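Side-chain contacts in endo-1,4-beta-xylanase (Pseudoalteromonas haloplanktis, PDB 1H12), which hydrolyses the beta-1,4-linked backbone of xylan as a cold-adapted endo-acting glycoside hydrolase of family 8: residues R76-G79 and Q80-M84; N177-N181 and K182-N186; R190-P193 and Y194-N197; S384-M387 and L388-H392. One frame throughout, in Å; residues are numbered along the deposited sequence. Where two conformers were deposited one is given.

Contact 1: residues R76-G79 and Q80-M84; sequences RTEG and QSWGM
Glu78 and Trp82, one helical turn apart near the start of helix 77-89, run side by side, with the glutamate's aliphatic base laid over the indole. CB of Glu78 stands 3.8 Å from the centroid of the six-membered ring, 16° off its normal, a CH-pi contact over the face. The tightest packing is at the backbone: on that face Glu78 O lies 3.0 Å above the indole plane, toward its rim. The same oxygen takes the Trp82 N-H (Trp82 N to Glu78 O 2.9 Å, 162°) and the hydroxyl of Ser81 (Ser81 OG to Glu78 O 2.9 Å). Packing is looser outward, where the carboxylate of Glu78, a partly exposed residue, is 19° from parallel to the ring and sends OE2 to a salt bridge with Arg284, while Arg76, at the N-cap position, pairs with Asp74 through NE. Tyr148 of helix 143-160 meets the indole edge-to-face, and helix 379-392 also packs against it. An alanine in place of Trp82 would probably leave the Glu78 side chain without its flat support and open a gap toward Tyr148. The chemistry thus divides Glu78: its apolar methylene rests on an aromatic surface, and its charge is paired elsewhere.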
loop_
_atom_site.group_PDB
_atom_site.type_symbol
_atom_site.label_atom_id
_atom_site.label_comp_id
_atom_site.label_asym_id
_atom_site.label_seq_id
_atom_site.Cartn_x
_atom_site.Cartn_y
_atom_site.Cartn_z
ATOM N N ARG A 76 -5.414 9.856 7.535
ATOM C CA ARG A 76 -4.938 8.509 7.828
ATOM C C ARG A 76 -3.456 8.363 7.509
ATOM O O ARG A 76 -2.906 8.952 6.577
ATOM C CB ARG A 76 -5.773 7.501 7.042
ATOM C CG ARG A 76 -7.223 7.516 7.485
ATOM C CD ARG A 76 -8.156 6.611 6.742
ATOM N NE ARG A 76 -9.509 6.876 7.226
ATOM C CZ ARG A 76 -10.459 5.987 7.382
ATOM N NH1 ARG A 76 -10.315 4.716 6.977
ATOM N NH2 ARG A 76 -11.611 6.407 7.901
ATOM N N THR A 77 -2.780 7.519 8.262
ATOM C CA THR A 77 -1.379 7.236 8.040
ATOM C C THR A 77 -1.130 6.500 6.733
ATOM O O THR A 77 -0.108 6.765 6.077
ATOM C CB THR A 77 -0.710 6.510 9.208
ATOM O OG1 THR A 77 -1.491 5.346 9.522
ATOM C CG2 THR A 77 -0.576 7.414 10.390
ATOM N N GLU A 78 -2.008 5.589 6.332
ATOM C CA GLU A 78 -1.838 4.920 5.057
ATOM C C GLU A 78 -1.778 5.938 3.924
ATOM O O GLU A 78 -0.827 5.992 3.157
ATOM C CB GLU A 78 -2.925 3.881 4.849
ATOM C CG GLU A 78 -2.621 2.597 5.614
ATOM C CD GLU A 78 -3.775 1.589 5.644
ATOM O OE1 GLU A 78 -4.891 1.918 5.198
ATOM O OE2 GLU A 78 -3.558 0.440 6.138
ATOM N N GLY A 79 -2.797 6.786 3.838
ATOM C CA GLY A 79 -2.818 7.743 2.737
ATOM C C GLY A 79 -1.640 8.691 2.743
ATOM O O GLY A 79 -1.108 9.045 1.696
ATOM N N GLN A 80 -1.241 9.133 3.939
ATOM C CA GLN A 80 -0.104 10.044 4.106
ATOM C C GLN A 80 1.169 9.396 3.552
ATOM O O GLN A 80 1.929 10.011 2.792
ATOM C CB GLN A 80 0.042 10.419 5.555
ATOM C CG GLN A 80 0.941 11.637 5.814
ATOM C CD GLN A 80 0.162 12.968 5.550
ATOM O OE1 GLN A 80 0.895 14.031 5.784
ATOM N NE2 GLN A 80 -0.930 12.949 5.120
ATOM N N SER A 81 1.413 8.140 3.974
ATOM C CA SER A 81 2.603 7.429 3.591
ATOM C C SER A 81 2.619 7.060 2.116
ATOM O O SER A 81 3.676 7.090 1.463
ATOM C CB SER A 81 2.751 6.189 4.483
ATOM O OG SER A 81 1.823 5.162 4.146
ATOM N N TRP A 82 1.466 6.746 1.559
ATOM C CA TRP A 82 1.322 6.482 0.139
ATOM C C TRP A 82 1.616 7.735 -0.651
ATOM O O TRP A 82 2.298 7.687 -1.701
ATOM C CB TRP A 82 -0.056 5.919 -0.189
ATOM C CG TRP A 82 -0.355 4.591 0.409
ATOM C CD1 TRP A 82 0.539 3.639 0.789
ATOM C CD2 TRP A 82 -1.647 4.059 0.714
ATOM N NE1 TRP A 82 -0.129 2.551 1.303
ATOM C CE2 TRP A 82 -1.454 2.776 1.271
ATOM C CE3 TRP A 82 -2.954 4.546 0.623
ATOM C CZ2 TRP A 82 -2.501 1.983 1.707
ATOM C CZ3 TRP A 82 -3.993 3.770 1.060
ATOM C CH2 TRP A 82 -3.762 2.493 1.577
ATOM N N GLY A 83 1.131 8.881 -0.178
ATOM C CA GLY A 83 1.412 10.142 -0.857
ATOM C C GLY A 83 2.888 10.491 -0.862
ATOM O O GLY A 83 3.415 10.957 -1.864
ATOM N N MET A 84 3.567 10.266 0.261
ATOM C CA MET A 84 5.015 10.458 0.291
ATOM C C MET A 84 5.729 9.538 -0.691
ATOM O O MET A 84 6.693 9.928 -1.365
ATOM C CB MET A 84 5.551 10.219 1.711
ATOM C CG MET A 84 5.242 11.363 2.682
ATOM S SD MET A 84 5.513 10.932 4.399
ATOM C CE MET A 84 7.247 10.440 4.356
#

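Contact 2: residues N177-N181 and K182-N186; sequences NTIKN and KLMEN
With CG set anti to the carbonyl carbon (chi1 -72°) and the chain bent at chi2 (-79°), Met184 folds back over the end of helix 168-182 and meets Ile179. The two side chains lie at a slant to one another, and the contact is made by the methyl ends: Met184 CE is 4.0 Å from Ile179 CG2, the branch that stands anti to its own backbone N. Met184 CG rests against the backbone, 3.4 Å from Ile179 O. Leu183 adds a second apolar layer, its CD1 4.3 Å from Ile179 CG1. This is a helix C-terminus running straight into a beta hairpin: Lys182 N still bonds to Thr178 O, Leu183 N makes a 2.9 Å bond to Ile179 O bent to 145°, and Leu183 is the first residue to leave helical geometry before strand 184-185 pairs with strand 188-189. Where the helical pattern gives out, a water steps in, donating to Lys180 O at 2.9 Å and accepting from Met184 N at 3.0 Å. The apolar side of the junction is covered by helix 219-243, through Trp225 against both Ile179 and Met184. Lys182 sits over the last turn, its CB 3.2 Å from Thr178 O, and its amine reaches out to the carbonyl of Ala116; Lys180 instead pairs with Asp221 and makes a cation-pi contact with Tyr224.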
loop_
_atom_site.group_PDB
_atom_site.type_symbol
_atom_site.label_atom_id
_atom_site.label_comp_id
_atom_site.label_asym_id
_atom_site.label_seq_id
_atom_site.Cartn_x
_atom_site.Cartn_y
_atom_site.Cartn_z
ATOM N N ASN A 177 13.223 1.111 13.431
ATOM C CA ASN A 177 13.320 0.602 14.826
ATOM C C ASN A 177 11.974 0.563 15.498
ATOM O O ASN A 177 11.683 -0.369 16.245
ATOM C CB ASN A 177 14.286 1.513 15.591
ATOM C CG ASN A 177 15.741 1.249 15.222
ATOM O OD1 ASN A 177 16.065 0.304 14.578
ATOM N ND2 ASN A 177 16.585 2.201 15.564
ATOM N N THR A 178 11.123 1.570 15.220
ATOM C CA THR A 178 9.765 1.538 15.723
ATOM C C THR A 178 8.999 0.325 15.219
ATOM O O THR A 178 8.277 -0.331 15.970
ATOM C CB THR A 178 9.061 2.850 15.396
ATOM O OG1 THR A 178 9.688 3.885 16.177
ATOM C CG2 THR A 178 7.567 2.805 15.676
ATOM N N ILE A 179 9.113 0.029 13.931
ATOM C CA ILE A 179 8.428 -1.145 13.387
ATOM C C ILE A 179 8.897 -2.395 14.132
ATOM O O ILE A 179 8.086 -3.212 14.580
ATOM C CB ILE A 179 8.643 -1.251 11.872
ATOM C CG1 ILE A 179 7.995 -0.088 11.148
ATOM C CG2 ILE A 179 8.060 -2.575 11.385
ATOM C CD1 ILE A 179 8.464 0.068 9.690
ATOM N N LYS A 180 10.214 -2.575 14.222
ATOM C CA LYS A 180 10.757 -3.732 14.878
ATOM C C LYS A 180 10.320 -3.852 16.332
ATOM O O LYS A 180 9.968 -4.946 16.788
ATOM C CB LYS A 180 12.292 -3.683 14.760
ATOM C CG LYS A 180 12.998 -4.832 15.428
ATOM C CD LYS A 180 14.520 -4.761 15.084
ATOM C CE LYS A 180 15.308 -5.849 15.638
ATOM N NZ LYS A 180 16.722 -5.345 15.262
ATOM N N ASN A 181 10.358 -2.748 17.059
ATOM C CA ASN A 181 10.122 -2.787 18.491
ATOM C C ASN A 181 8.668 -2.739 18.896
ATOM O O ASN A 181 8.350 -3.178 20.019
ATOM C CB ASN A 181 10.835 -1.613 19.153
ATOM C CG ASN A 181 12.306 -1.720 19.104
ATOM O OD1 ASN A 181 12.854 -2.774 19.069
ATOM N ND2 ASN A 181 12.968 -0.535 19.162
ATOM N N LYS A 182 7.807 -2.190 18.068
ATOM C CA LYS A 182 6.424 -1.983 18.404
ATOM C C LYS A 182 5.422 -2.697 17.531
ATOM O O LYS A 182 4.277 -2.894 17.956
ATOM C CB LYS A 182 6.084 -0.461 18.342
ATOM C CG LYS A 182 6.983 0.423 19.171
ATOM C CD LYS A 182 6.952 0.215 20.676
ATOM C CE LYS A 182 7.872 1.160 21.396
ATOM N NZ LYS A 182 7.872 0.905 22.859
ATOM N N LEU A 183 5.795 -3.029 16.293
ATOM C CA LEU A 183 4.824 -3.428 15.275
ATOM C C LEU A 183 5.082 -4.797 14.679
ATOM O O LEU A 183 4.503 -5.121 13.651
ATOM C CB LEU A 183 4.693 -2.378 14.169
ATOM C CG LEU A 183 4.455 -0.925 14.642
ATOM C CD1 LEU A 183 4.414 -0.014 13.459
ATOM C CD2 LEU A 183 3.189 -0.837 15.452
ATOM N N MET A 184 5.900 -5.618 15.328
ATOM C CA MET A 184 6.269 -6.939 14.851
ATOM C C MET A 184 5.973 -7.994 15.917
ATOM O O MET A 184 6.132 -7.762 17.123
ATOM C CB MET A 184 7.753 -7.027 14.465
ATOM C CG MET A 184 8.114 -6.294 13.210
ATOM S SD MET A 184 7.592 -7.381 11.804
ATOM C CE MET A 184 8.063 -6.436 10.399
ATOM N N GLU A 185 5.581 -9.165 15.484
ATOM C CA GLU A 185 5.547 -10.363 16.345
ATOM C C GLU A 185 6.258 -11.463 15.588
ATOM O O GLU A 185 5.855 -11.875 14.518
ATOM C CB GLU A 185 4.156 -10.826 16.691
ATOM C CG GLU A 185 4.209 -11.965 17.717
ATOM C CD GLU A 185 2.909 -12.563 18.097
ATOM O OE1 GLU A 185 1.847 -12.212 17.646
ATOM O OE2 GLU A 185 2.937 -13.495 18.946
ATOM N N ASN A 186 7.333 -11.991 16.173
ATOM C CA ASN A 186 8.057 -13.091 15.515
ATOM C C ASN A 186 8.401 -12.737 14.065
ATOM O O ASN A 186 8.258 -13.582 13.178
ATOM C CB ASN A 186 7.217 -14.432 15.559
ATOM C CG ASN A 186 6.775 -14.888 17.002
ATOM O OD1 ASN A 186 7.467 -14.563 18.003
ATOM N ND2 ASN A 186 5.546 -15.565 17.099
HETATM O O HOH W 1 7.396 -5.458 17.956
#

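Contact 3: residues R190-P193 and Y194-N197; sequences RFSP and YIDN
Pro193 lays its CB over one face of the Tyr194 ring, 4.2 Å from the centroid and toward the rim, in a CH-pi contact between neighbours in sequence. At the edge of the same ring, near its plane, sits the hydroxyl of Ser192. Because that OG is anti to the backbone N (chi1 173°), it comes forward to accept the Tyr194 N-H at 2.9 Å, which makes an ST turn. The ST turn is built into a type I beta turn from Ser192 to Ile195, whose own closing bond, Ile195 N to Ser192 O at 3.4 Å, is weak. The same carbonyl oxygen, Ser192 O, also accepts from Arg190 NH1. The guanidinium forms a salt bridge to Asp196, gripping it end-on, NH1 and NH2 both reaching the single oxygen OD1, at 2.9 Å and 3.0 Å. OD1 lies in the guanidinium plane, yet the carboxylate is turned 53° from it, and NH2 approaches OD1 from above the carboxylate plane. One water donates to Pro193 O and also to Asp196 OD1 at 2.7 Å. Another accepts from Ser192 N and lies 2.8 Å from Ile195 O, one of several acceptors competing for its protons. Beyond the turn, the Tyr194 hydroxyl bonds to Asp115.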
loop_
_atom_site.group_PDB
_atom_site.type_symbol
_atom_site.label_atom_id
_atom_site.label_comp_id
_atom_site.label_asym_id
_atom_site.label_seq_id
_atom_site.Cartn_x
_atom_site.Cartn_y
_atom_site.Cartn_z
ATOM N N ARG A 190 2.513 -6.831 12.597
ATOM C CA ARG A 190 1.292 -6.901 13.363
ATOM C C ARG A 190 0.157 -6.120 12.676
ATOM O O ARG A 190 0.352 -5.094 12.067
ATOM C CB ARG A 190 1.523 -6.269 14.737
ATOM C CG ARG A 190 2.328 -7.135 15.681
ATOM C CD ARG A 190 2.592 -6.415 16.990
ATOM N NE ARG A 190 3.156 -7.259 18.033
ATOM C CZ ARG A 190 2.478 -8.091 18.788
ATOM N NH1 ARG A 190 1.168 -8.184 18.707
ATOM N NH2 ARG A 190 3.103 -8.879 19.646
ATOM N N PHE A 191 -1.068 -6.643 12.903
ATOM C CA PHE A 191 -2.232 -5.803 12.770
ATOM C C PHE A 191 -2.366 -4.827 13.918
ATOM O O PHE A 191 -2.749 -3.672 13.716
ATOM C CB PHE A 191 -3.496 -6.666 12.642
ATOM C CG PHE A 191 -4.738 -5.827 12.467
ATOM C CD1 PHE A 191 -5.005 -5.203 11.289
ATOM C CD2 PHE A 191 -5.637 -5.690 13.518
ATOM C CE1 PHE A 191 -6.147 -4.461 11.134
ATOM C CE2 PHE A 191 -6.751 -4.912 13.377
ATOM C CZ PHE A 191 -7.017 -4.333 12.181
ATOM N N SER A 192 -2.060 -5.275 15.136
ATOM C CA SER A 192 -2.203 -4.456 16.327
ATOM C C SER A 192 -1.138 -4.787 17.359
ATOM O O SER A 192 -0.881 -5.958 17.608
ATOM C CB SER A 192 -3.558 -4.708 16.969
ATOM O OG SER A 192 -3.693 -4.045 18.240
ATOM N N PRO A 193 -0.596 -3.790 18.033
ATOM C CA PRO A 193 0.249 -4.056 19.202
ATOM C C PRO A 193 -0.444 -4.861 20.297
ATOM O O PRO A 193 0.219 -5.427 21.148
ATOM C CB PRO A 193 0.576 -2.654 19.747
ATOM C CG PRO A 193 0.531 -1.802 18.546
ATOM C CD PRO A 193 -0.625 -2.340 17.747
ATOM N N TYR A 194 -1.774 -4.835 20.325
ATOM C CA TYR A 194 -2.582 -5.342 21.438
ATOM C C TYR A 194 -3.152 -6.713 21.199
ATOM O O TYR A 194 -3.852 -7.235 22.078
ATOM C CB TYR A 194 -3.675 -4.368 21.767
ATOM C CG TYR A 194 -3.187 -2.981 22.091
ATOM C CD1 TYR A 194 -2.619 -2.662 23.304
ATOM C CD2 TYR A 194 -3.198 -1.992 21.118
ATOM C CE1 TYR A 194 -2.093 -1.437 23.557
ATOM C CE2 TYR A 194 -2.681 -0.750 21.347
ATOM C CZ TYR A 194 -2.138 -0.464 22.580
ATOM O OH TYR A 194 -1.630 0.797 22.823
ATOM N N ILE A 195 -2.902 -7.310 20.036
ATOM C CA ILE A 195 -3.444 -8.615 19.685
ATOM C C ILE A 195 -2.326 -9.455 19.113
ATOM O O ILE A 195 -1.589 -8.983 18.251
ATOM C CB ILE A 195 -4.584 -8.517 18.643
ATOM C CG1 ILE A 195 -5.623 -7.495 19.052
ATOM C CG2 ILE A 195 -5.171 -9.894 18.411
ATOM C CD1 ILE A 195 -6.663 -7.221 17.975
ATOM N N ASP A 196 -2.134 -10.668 19.630
ATOM C CA ASP A 196 -1.107 -11.561 19.117
ATOM C C ASP A 196 -1.680 -12.563 18.138
ATOM O O ASP A 196 -2.874 -12.706 17.981
ATOM C CB ASP A 196 -0.409 -12.248 20.304
ATOM C CG ASP A 196 0.366 -11.322 21.129
ATOM O OD1 ASP A 196 0.697 -10.163 20.772
ATOM O OD2 ASP A 196 0.728 -11.729 22.266
ATOM N N ASN A 197 -0.790 -13.216 17.420
ATOM C CA ASN A 197 -1.170 -14.188 16.378
ATOM C C ASN A 197 -2.098 -13.537 15.379
ATOM O O ASN A 197 -3.092 -14.155 14.967
ATOM C CB ASN A 197 -1.719 -15.448 16.965
ATOM C CG ASN A 197 -1.885 -16.552 15.956
ATOM O OD1 ASN A 197 -1.144 -16.613 14.948
ATOM N ND2 ASN A 197 -2.789 -17.486 16.220
HETATM O O HOH W 2 -1.456 -8.098 15.585
HETATM O O HOH W 3 0.035 -8.025 22.362
#

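Contact 4: residues S384-M387 and L388-H392; sequences SLYM and LAMLH
The Tyr386 ring is met obliquely by Met390, neither squarely over a face nor at an edge: Met390 CG comes within 3.9 Å of Tyr386 CE1, and SD lies 5.1 Å from the ring centroid, 32° off the normal. This is a Met-aromatic contact between side chains four residues apart that run alongside each other in the same direction. From outside the pair, Phe368 meets the tyrosine ring with the planes at about 50°. The neighbouring ridge of the helix is built by Met387 and Leu391, which cross at a slant. Met387 leaves with CG opposite its backbone N (chi1 179°) and then bends at chi2 and chi3, which carries CE along the helix to 4.0 Å from Leu391 CG. Leu391 CG is also 3.5 Å from Met387 O, while the Leu391 N-H bonds to that oxygen at 3.3 Å. A serine in place of Leu391 would probably take away the main apolar partner of the Met387 methyl within this helix and leave it less firmly placed. Leu385 and Leu388 add a lighter touch, Leu385 CD2 to Leu388 CD1 at 4.4 Å. Every residue that touches here is buried: Met387 and Leu391 face Ala86 of helix 77-89, and Tyr386 and Met390 face helix 29-40. Such a core helix fits the (alpha/alpha)6 barrel of family 8 enzymes, and its earlier turn carries Asn382 of the xylose pocket.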
loop_
_atom_site.group_PDB
_atom_site.type_symbol
_atom_site.label_atom_id
_atom_site.label_comp_id
_atom_site.label_asym_id
_atom_site.label_seq_id
_atom_site.Cartn_x
_atom_site.Cartn_y
_atom_site.Cartn_z
ATOM N N SER A 384 -5.857 7.183 -4.153
ATOM C CA SER A 384 -4.544 6.865 -3.635
ATOM C C SER A 384 -3.972 5.627 -4.342
ATOM O O SER A 384 -2.797 5.586 -4.708
ATOM C CB SER A 384 -4.619 6.612 -2.150
ATOM O OG SER A 384 -4.887 7.771 -1.390
ATOM N N LEU A 385 -4.801 4.596 -4.500
ATOM C CA LEU A 385 -4.354 3.406 -5.207
ATOM C C LEU A 385 -4.133 3.667 -6.667
ATOM O O LEU A 385 -3.212 3.093 -7.268
ATOM C CB LEU A 385 -5.341 2.257 -5.029
ATOM C CG LEU A 385 -5.376 1.648 -3.636
ATOM C CD1 LEU A 385 -6.429 0.517 -3.578
ATOM C CD2 LEU A 385 -4.059 1.143 -3.198
ATOM N N TYR A 386 -4.969 4.496 -7.286
ATOM C CA TYR A 386 -4.808 4.851 -8.687
ATOM C C TYR A 386 -3.421 5.482 -8.921
ATOM O O TYR A 386 -2.717 5.137 -9.870
ATOM C CB TYR A 386 -5.945 5.810 -9.071
ATOM C CG TYR A 386 -5.952 6.187 -10.550
ATOM C CD1 TYR A 386 -5.286 7.289 -11.014
ATOM C CD2 TYR A 386 -6.624 5.419 -11.489
ATOM C CE1 TYR A 386 -5.268 7.659 -12.342
ATOM C CE2 TYR A 386 -6.610 5.769 -12.829
ATOM C CZ TYR A 386 -5.925 6.882 -13.252
ATOM O OH TYR A 386 -5.915 7.256 -14.569
ATOM N N MET A 387 -3.024 6.387 -8.036
ATOM C CA MET A 387 -1.699 7.022 -8.125
ATOM C C MET A 387 -0.592 5.999 -8.013
ATOM O O MET A 387 0.320 5.967 -8.841
ATOM C CB MET A 387 -1.591 8.095 -7.016
ATOM C CG MET A 387 -0.270 8.820 -6.976
ATOM S SD MET A 387 0.005 10.057 -8.250
ATOM C CE MET A 387 0.988 9.179 -9.499
ATOM N N LEU A 388 -0.648 5.136 -6.998
ATOM C CA LEU A 388 0.391 4.123 -6.856
ATOM C C LEU A 388 0.457 3.211 -8.077
ATOM O O LEU A 388 1.549 2.913 -8.564
ATOM C CB LEU A 388 0.156 3.294 -5.586
ATOM C CG LEU A 388 0.345 4.025 -4.278
ATOM C CD1 LEU A 388 -0.087 3.106 -3.140
ATOM C CD2 LEU A 388 1.761 4.453 -4.071
ATOM N N ALA A 389 -0.694 2.791 -8.573
ATOM C CA ALA A 389 -0.711 1.895 -9.717
ATOM C C ALA A 389 -0.105 2.577 -10.972
ATOM O O ALA A 389 0.596 1.945 -11.747
ATOM C CB ALA A 389 -2.112 1.457 -10.009
ATOM N N MET A 390 -0.418 3.867 -11.166
ATOM C CA MET A 390 0.149 4.576 -12.280
ATOM C C MET A 390 1.663 4.526 -12.263
ATOM O O MET A 390 2.297 4.398 -13.326
ATOM C CB MET A 390 -0.355 6.029 -12.350
ATOM C CG MET A 390 -1.709 6.200 -12.998
ATOM S SD MET A 390 -1.800 5.587 -14.689
ATOM C CE MET A 390 -0.665 6.301 -15.202
ATOM N N LEU A 391 2.286 4.638 -11.082
ATOM C CA LEU A 391 3.696 4.495 -10.944
ATOM C C LEU A 391 4.171 3.063 -11.260
ATOM O O LEU A 391 5.155 2.859 -12.008
ATOM C CB LEU A 391 4.164 4.914 -9.541
ATOM C CG LEU A 391 3.811 6.331 -9.190
ATOM C CD1 LEU A 391 4.012 6.537 -7.693
ATOM C CD2 LEU A 391 4.659 7.325 -9.979
ATOM N N HIS A 392 3.485 2.075 -10.704
ATOM C CA HIS A 392 3.858 0.708 -10.890
ATOM C C HIS A 392 3.792 0.215 -12.311
ATOM O O HIS A 392 4.567 -0.676 -12.667
ATOM C CB HIS A 392 2.981 -0.207 -10.030
ATOM C CG HIS A 392 3.392 -0.286 -8.602
ATOM N ND1 HIS A 392 4.592 -0.827 -8.226
ATOM C CD2 HIS A 392 2.725 0.090 -7.477
ATOM C CE1 HIS A 392 4.649 -0.759 -6.891
ATOM N NE2 HIS A 392 3.530 -0.216 -6.407
#

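Overall arrangement
The four contacts fall into two touching pairs. Contacts 1 and 4 join helices 77-89 and 379-392 in the core: Trp82 CE3 packs 3.8 Å from Ser384 CB, and Trp82 CG 3.9 Å from Leu388 CD1. Contacts 2 and 3, lying farther from the chain's centre, are tied by hydrogen bonds, with Leu183 O 2.8 Å from Arg190 N and Glu185 OE1 2.8 Å from Asn197 N. Between the pairs, contacts 1 and 3 come closest, about 7 Å between nearest atoms. Contact 4 lies nearer the bound xylose, the Leu385 side chain being about 9 Å from the sugar and that of Trp82 about 13 Å.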